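Local coordinates for protein putative oxygenase (Streptomyces coelicolor, PDB 2OG5) that hydroxylates free L-asparagine at its beta carbon, using iron(II), 2-oxoglutarate and oxygen, to supply (2S,3S)-3-hydroxyasparagine for the calcium-dependent lipopeptide antibiotic, at residues 176-188 with 259-271. Residues are numbered along the deposited sequence; the frame is centred on the assembly and turned at random.
With NA (sodium ion), chain B.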
loop_
_atom_site.group_PDB
_atom_site.type_symbol
_atom_site.label_atom_id
_atom_site.label_comp_id
_atom_site.label_asym_id
_atom_site.label_seq_id
_atom_site.Cartn_x
_atom_site.Cartn_y
_atom_site.Cartn_z
ATOM N N LEU A 176 -11.492 6.980 5.842
ATOM C CA LEU A 176 -11.111 5.594 5.631
ATOM C C LEU A 176 -10.442 5.115 6.910
ATOM O O LEU A 176 -9.358 5.580 7.268
ATOM C CB LEU A 176 -10.142 5.491 4.462
ATOM C CG LEU A 176 -9.606 4.103 4.131
ATOM C CD1 LEU A 176 -10.727 3.183 3.653
ATOM C CD2 LEU A 176 -8.498 4.182 3.091
ATOM N N THR A 177 -11.106 4.198 7.610
ATOM C CA THR A 177 -10.665 3.748 8.933
ATOM C C THR A 177 -9.377 2.921 8.847
ATOM O O THR A 177 -9.157 2.200 7.864
ATOM C CB THR A 177 -11.788 2.946 9.677
ATOM O OG1 THR A 177 -11.237 2.227 10.786
ATOM C CG2 THR A 177 -12.463 1.958 8.771
ATOM N N PHE A 178 -8.544 3.023 9.885
ATOM C CA PHE A 178 -7.247 2.338 9.934
ATOM C C PHE A 178 -7.361 0.839 9.718
ATOM O O PHE A 178 -8.213 0.177 10.313
ATOM C CB PHE A 178 -6.548 2.574 11.279
ATOM C CG PHE A 178 -5.975 3.957 11.431
ATOM C CD1 PHE A 178 -4.918 4.392 10.638
ATOM C CD2 PHE A 178 -6.480 4.818 12.399
ATOM C CE1 PHE A 178 -4.392 5.675 10.798
ATOM C CE2 PHE A 178 -5.955 6.096 12.560
ATOM C CZ PHE A 178 -4.910 6.518 11.768
ATOM N N HIS A 179 -6.462 0.311 8.889
ATOM C CA HIS A 179 -6.420 -1.114 8.607
ATOM C C HIS A 179 -5.072 -1.524 8.034
ATOM O O HIS A 179 -4.374 -0.725 7.405
ATOM C CB HIS A 179 -7.520 -1.496 7.609
ATOM C CG HIS A 179 -7.384 -0.830 6.274
ATOM N ND1 HIS A 179 -7.740 0.485 6.052
ATOM C CD2 HIS A 179 -6.917 -1.295 5.092
ATOM C CE1 HIS A 179 -7.495 0.799 4.792
ATOM N NE2 HIS A 179 -6.995 -0.264 4.187
ATOM N N ASN A 180 -4.727 -2.789 8.259
ATOM C CA ASN A 180 -3.730 -3.468 7.436
ATOM C C ASN A 180 -4.421 -3.844 6.133
ATOM O O ASN A 180 -5.589 -4.246 6.148
ATOM C CB ASN A 180 -3.213 -4.742 8.114
ATOM C CG ASN A 180 -2.435 -4.457 9.390
ATOM O OD1 ASN A 180 -2.869 -4.825 10.477
ATOM N ND2 ASN A 180 -1.274 -3.817 9.259
ATOM N N GLU A 181 -3.719 -3.682 5.018
ATOM C CA GLU A 181 -4.265 -4.050 3.717
ATOM C C GLU A 181 -4.555 -5.548 3.672
ATOM O O GLU A 181 -3.683 -6.357 3.967
ATOM C CB GLU A 181 -3.280 -3.682 2.609
ATOM C CG GLU A 181 -3.887 -3.707 1.221
ATOM C CD GLU A 181 -4.912 -2.628 1.015
ATOM O OE1 GLU A 181 -4.861 -1.610 1.736
ATOM O OE2 GLU A 181 -5.805 -2.798 0.151
ATOM N N ASN A 182 -5.784 -5.891 3.296
ATOM C CA ASN A 182 -6.228 -7.269 3.131
ATOM C C ASN A 182 -5.878 -8.103 4.357
ATOM O O ASN A 182 -5.342 -9.205 4.247
ATOM C CB ASN A 182 -5.658 -7.898 1.838
ATOM C CG ASN A 182 -6.117 -7.166 0.573
ATOM O OD1 ASN A 182 -5.484 -7.264 -0.494
ATOM N ND2 ASN A 182 -7.212 -6.423 0.683
ATOM N N ALA A 183 -6.221 -7.567 5.533
ATOM C CA ALA A 183 -5.868 -8.169 6.817
ATOM C C ALA A 183 -6.312 -9.628 6.933
ATOM O O ALA A 183 -5.628 -10.440 7.556
ATOM C CB ALA A 183 -6.455 -7.342 7.982
ATOM N N PHE A 184 -7.447 -9.962 6.325
ATOM C CA PHE A 184 -7.978 -11.328 6.361
ATOM C C PHE A 184 -7.084 -12.361 5.682
ATOM O O PHE A 184 -7.213 -13.551 5.956
ATOM C CB PHE A 184 -9.350 -11.369 5.676
ATOM C CG PHE A 184 -9.283 -11.313 4.164
ATOM C CD1 PHE A 184 -9.361 -12.476 3.410
ATOM C CD2 PHE A 184 -9.142 -10.101 3.496
ATOM C CE1 PHE A 184 -9.291 -12.419 2.009
ATOM C CE2 PHE A 184 -9.077 -10.049 2.102
ATOM C CZ PHE A 184 -9.153 -11.207 1.369
ATOM N N HIS A 185 -6.230 -11.925 4.759
ATOM C CA HIS A 185 -5.575 -12.856 3.830
ATOM C C HIS A 185 -4.214 -13.327 4.339
ATOM O O HIS A 185 -3.396 -12.522 4.791
ATOM C CB HIS A 185 -5.437 -12.170 2.473
ATOM C CG HIS A 185 -5.254 -13.110 1.324
ATOM N ND1 HIS A 185 -4.132 -13.897 1.175
ATOM C CD2 HIS A 185 -6.027 -13.345 0.237
ATOM C CE1 HIS A 185 -4.235 -14.601 0.060
ATOM N NE2 HIS A 185 -5.372 -14.280 -0.533
ATOM N N GLU A 186 -3.989 -14.636 4.256
ATOM C CA GLU A 186 -2.721 -15.260 4.651
ATOM C C GLU A 186 -1.516 -14.658 3.936
ATOM O O GLU A 186 -0.432 -14.565 4.510
ATOM C CB GLU A 186 -2.782 -16.769 4.369
ATOM C CG GLU A 186 -1.499 -17.540 4.663
ATOM C CD GLU A 186 -1.568 -19.017 4.288
ATOM O OE1 GLU A 186 -2.608 -19.479 3.746
ATOM O OE2 GLU A 186 -0.549 -19.708 4.520
ATOM N N HIS A 187 -1.706 -14.272 2.678
ATOM C CA HIS A 187 -0.643 -13.697 1.857
ATOM C C HIS A 187 -0.932 -12.249 1.530
ATOM O O HIS A 187 -0.662 -11.778 0.429
ATOM C CB HIS A 187 -0.464 -14.520 0.582
ATOM C CG HIS A 187 -0.032 -15.920 0.851
ATOM N ND1 HIS A 187 1.154 -16.213 1.479
ATOM C CD2 HIS A 187 -0.622 -17.108 0.580
ATOM C CE1 HIS A 187 1.273 -17.522 1.599
ATOM N NE2 HIS A 187 0.207 -18.090 1.063
ATOM N N ARG A 188 -1.455 -11.534 2.518
ATOM C CA ARG A 188 -1.684 -10.104 2.380
ATOM C C ARG A 188 -0.382 -9.377 2.029
ATOM O O ARG A 188 0.710 -9.876 2.290
ATOM C CB ARG A 188 -2.288 -9.554 3.662
ATOM C CG ARG A 188 -1.399 -9.653 4.881
ATOM C CD ARG A 188 -2.212 -9.355 6.131
ATOM N NE ARG A 188 -1.495 -9.696 7.353
ATOM C CZ ARG A 188 -1.406 -10.921 7.870
ATOM N NH1 ARG A 188 -1.983 -11.962 7.287
ATOM N NH2 ARG A 188 -0.731 -11.112 8.996
ATOM N N ASP A 259 8.582 -6.564 19.561
ATOM C CA ASP A 259 8.523 -6.054 18.185
ATOM C C ASP A 259 7.551 -6.908 17.352
ATOM O O ASP A 259 7.943 -7.531 16.358
ATOM C CB ASP A 259 9.949 -6.063 17.589
ATOM C CG ASP A 259 10.046 -5.450 16.192
ATOM O OD1 ASP A 259 9.189 -4.633 15.793
ATOM O OD2 ASP A 259 11.028 -5.771 15.482
ATOM N N PRO A 260 6.264 -6.925 17.741
ATOM C CA PRO A 260 5.307 -7.748 17.006
ATOM C C PRO A 260 4.938 -7.214 15.620
ATOM O O PRO A 260 5.101 -6.025 15.332
ATOM C CB PRO A 260 4.062 -7.708 17.894
ATOM C CG PRO A 260 4.154 -6.424 18.613
ATOM C CD PRO A 260 5.629 -6.212 18.866
ATOM N N ASP A 261 4.443 -8.109 14.771
ATOM C CA ASP A 261 3.631 -7.700 13.627
ATOM C C ASP A 261 2.190 -7.573 14.106
ATOM O O ASP A 261 1.854 -8.006 15.216
ATOM C CB ASP A 261 3.697 -8.737 12.506
ATOM C CG ASP A 261 5.076 -8.875 11.895
ATOM O OD1 ASP A 261 5.902 -7.950 12.000
ATOM O OD2 ASP A 261 5.326 -9.928 11.270
ATOM N N LEU A 262 1.319 -6.999 13.280
ATOM C CA LEU A 262 -0.113 -7.030 13.596
ATOM C C LEU A 262 -0.992 -7.283 12.383
ATOM O O LEU A 262 -0.554 -7.165 11.240
ATOM C CB LEU A 262 -0.555 -5.768 14.334
ATOM C CG LEU A 262 -0.928 -4.535 13.525
ATOM C CD1 LEU A 262 -1.484 -3.489 14.491
ATOM C CD2 LEU A 262 0.279 -4.001 12.747
ATOM N N ARG A 263 -2.234 -7.651 12.664
ATOM C CA ARG A 263 -3.212 -7.976 11.644
ATOM C C ARG A 263 -4.563 -7.475 12.149
ATOM O O ARG A 263 -5.167 -8.086 13.041
ATOM C CB ARG A 263 -3.217 -9.487 11.419
ATOM C CG ARG A 263 -4.120 -9.963 10.318
ATOM C CD ARG A 263 -3.902 -11.439 10.057
ATOM N NE ARG A 263 -4.695 -12.270 10.940
ATOM C CZ ARG A 263 -5.825 -12.897 10.598
ATOM N NH1 ARG A 263 -6.352 -12.782 9.382
ATOM N NH2 ARG A 263 -6.444 -13.645 11.493
ATOM N N VAL A 264 -5.015 -6.341 11.621
ATOM C CA VAL A 264 -6.264 -5.746 12.078
ATOM C C VAL A 264 -6.876 -4.851 11.007
ATOM O O VAL A 264 -6.166 -4.255 10.200
ATOM C CB VAL A 264 -6.054 -4.936 13.393
ATOM C CG1 VAL A 264 -5.288 -3.639 13.137
ATOM C CG2 VAL A 264 -7.392 -4.661 14.105
ATOM N N ASP A 265 -8.203 -4.789 11.006
ATOM C CA ASP A 265 -8.936 -3.833 10.177
ATOM C C ASP A 265 -10.018 -3.271 11.073
ATOM O O ASP A 265 -10.905 -4.010 11.482
ATOM C CB ASP A 265 -9.524 -4.547 8.958
ATOM C CG ASP A 265 -10.245 -3.610 8.013
ATOM O OD1 ASP A 265 -10.899 -2.668 8.485
ATOM O OD2 ASP A 265 -10.159 -3.833 6.787
ATOM N N LEU A 266 -9.923 -1.991 11.430
ATOM C CA LEU A 266 -10.856 -1.436 12.420
ATOM C C LEU A 266 -12.293 -1.363 11.897
ATOM O O LEU A 266 -13.223 -1.220 12.690
ATOM C CB LEU A 266 -10.361 -0.098 12.976
ATOM C CG LEU A 266 -9.184 -0.257 13.953
ATOM C CD1 LEU A 266 -8.578 1.085 14.267
ATOM C CD2 LEU A 266 -9.609 -0.944 15.237
ATOM N N ALA A 267 -12.480 -1.516 10.587
ATOM C CA ALA A 267 -13.815 -1.594 9.989
ATOM C C ALA A 267 -14.359 -3.018 9.948
ATOM O O ALA A 267 -15.552 -3.224 10.172
ATOM C CB ALA A 267 -13.811 -1.005 8.584
ATOM N N ALA A 268 -13.495 -3.995 9.679
ATOM C CA ALA A 268 -13.920 -5.371 9.429
ATOM C C ALA A 268 -13.698 -6.301 10.632
ATOM O O ALA A 268 -14.494 -7.216 10.861
ATOM C CB ALA A 268 -13.214 -5.917 8.204
ATOM N N THR A 269 -12.639 -6.070 11.405
ATOM C CA THR A 269 -12.308 -6.963 12.522
ATOM C C THR A 269 -13.365 -6.862 13.628
ATOM O O THR A 269 -13.661 -5.775 14.120
ATOM C CB THR A 269 -10.912 -6.667 13.107
ATOM O OG1 THR A 269 -9.918 -6.820 12.083
ATOM C CG2 THR A 269 -10.593 -7.620 14.271
ATOM N N GLU A 270 -13.926 -8.009 13.999
ATOM C CA GLU A 270 -14.980 -8.091 15.008
ATOM C C GLU A 270 -14.416 -8.719 16.280
ATOM O O GLU A 270 -13.827 -9.799 16.222
ATOM C CB GLU A 270 -16.118 -8.975 14.496
ATOM C CG GLU A 270 -16.920 -8.380 13.343
ATOM C CD GLU A 270 -17.826 -7.235 13.762
ATOM O OE1 GLU A 270 -18.205 -7.164 14.953
ATOM O OE2 GLU A 270 -18.170 -6.403 12.892
ATOM N N PRO A 271 -14.605 -8.052 17.433
ATOM C CA PRO A 271 -14.185 -8.644 18.698
ATOM C C PRO A 271 -15.150 -9.747 19.115
ATOM O O PRO A 271 -16.362 -9.586 18.950
ATOM C CB PRO A 271 -14.267 -7.468 19.674
ATOM C CG PRO A 271 -15.325 -6.597 19.118
ATOM C CD PRO A 271 -15.224 -6.725 17.625
HETATM NA NA NA B . -5.672 0.167 2.187
HETATM O O HOH W 1 -10.599 -0.405 7.207
HETATM O O HOH W 2 -8.228 -5.147 5.502
HETATM O O HOH W 3 -0.985 -7.071 8.511
HETATM O O HOH W 4 1.170 -9.009 9.781
HETATM O O HOH W 5 -7.160 -0.589 1.166
HETATM O O HOH W 6 -6.540 1.884 1.515
HETATM O O HOH W 7 -4.556 1.129 0.112
#
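One face of the Arg188 guanidinium carries the aliphatic chain of Arg263, with Arg263 CD 3.4 Å from Arg188 CZ, while the edge of the same group meets His185 O through NH1 and a water through NE. Arg188 NH2 donates to a second water. Both waters donate to Leu262 O, so the guanidinium is joined to the other segment by solvent. Arg263 crosses Arg188 at about a right angle; the bend at its chi3 (86°) turns its own guanidinium toward the type I turn starting at Asn182, where Arg263 NH1 donates to Ala183 O (3.1 Å), tilted out of the carbonyl plane. The two like charges thus pass with methylene against guanidinium, each group drawn to a backbone carbonyl.

Beside the His179 ring, the Asp265 carboxylate runs alongside in the same direction, its plane 25° from that of the imidazole, and Asp265 CG lies 3.5 Å from His179 CB. Here the backbones form a single bridge: Asn180 N donates almost straight to Val264 O (2.8 Å), and Leu266 N to Phe178 O (3.0 Å). The Asn180 side chain adds a third bond, its OD1 accepting Val264 N in the amide plane on a lone pair.

In the imidazole plane, His179 ND1 donates to Thr177 O (2.9 Å), which fixes the ring's rotation. His179 NE2 is thereby directed to the sodium ion, with 2.4 Å between NE2 and the metal. Glu181 and His311 complete the protein ligands, the facial triad that binds iron(II) in this jelly-roll oxygenase. Asp265 lies behind His179: its OD1 forms an Asx turn with Ala267 N, also accepts from Ala268 N, and is tied by water to Thr177 O, the acceptor of ND1. Through OD2 and a second water it reaches Asn180 O and Ala183 N, so the ligand-bearing segment is held beside the metal by direct and water-mediated bonds.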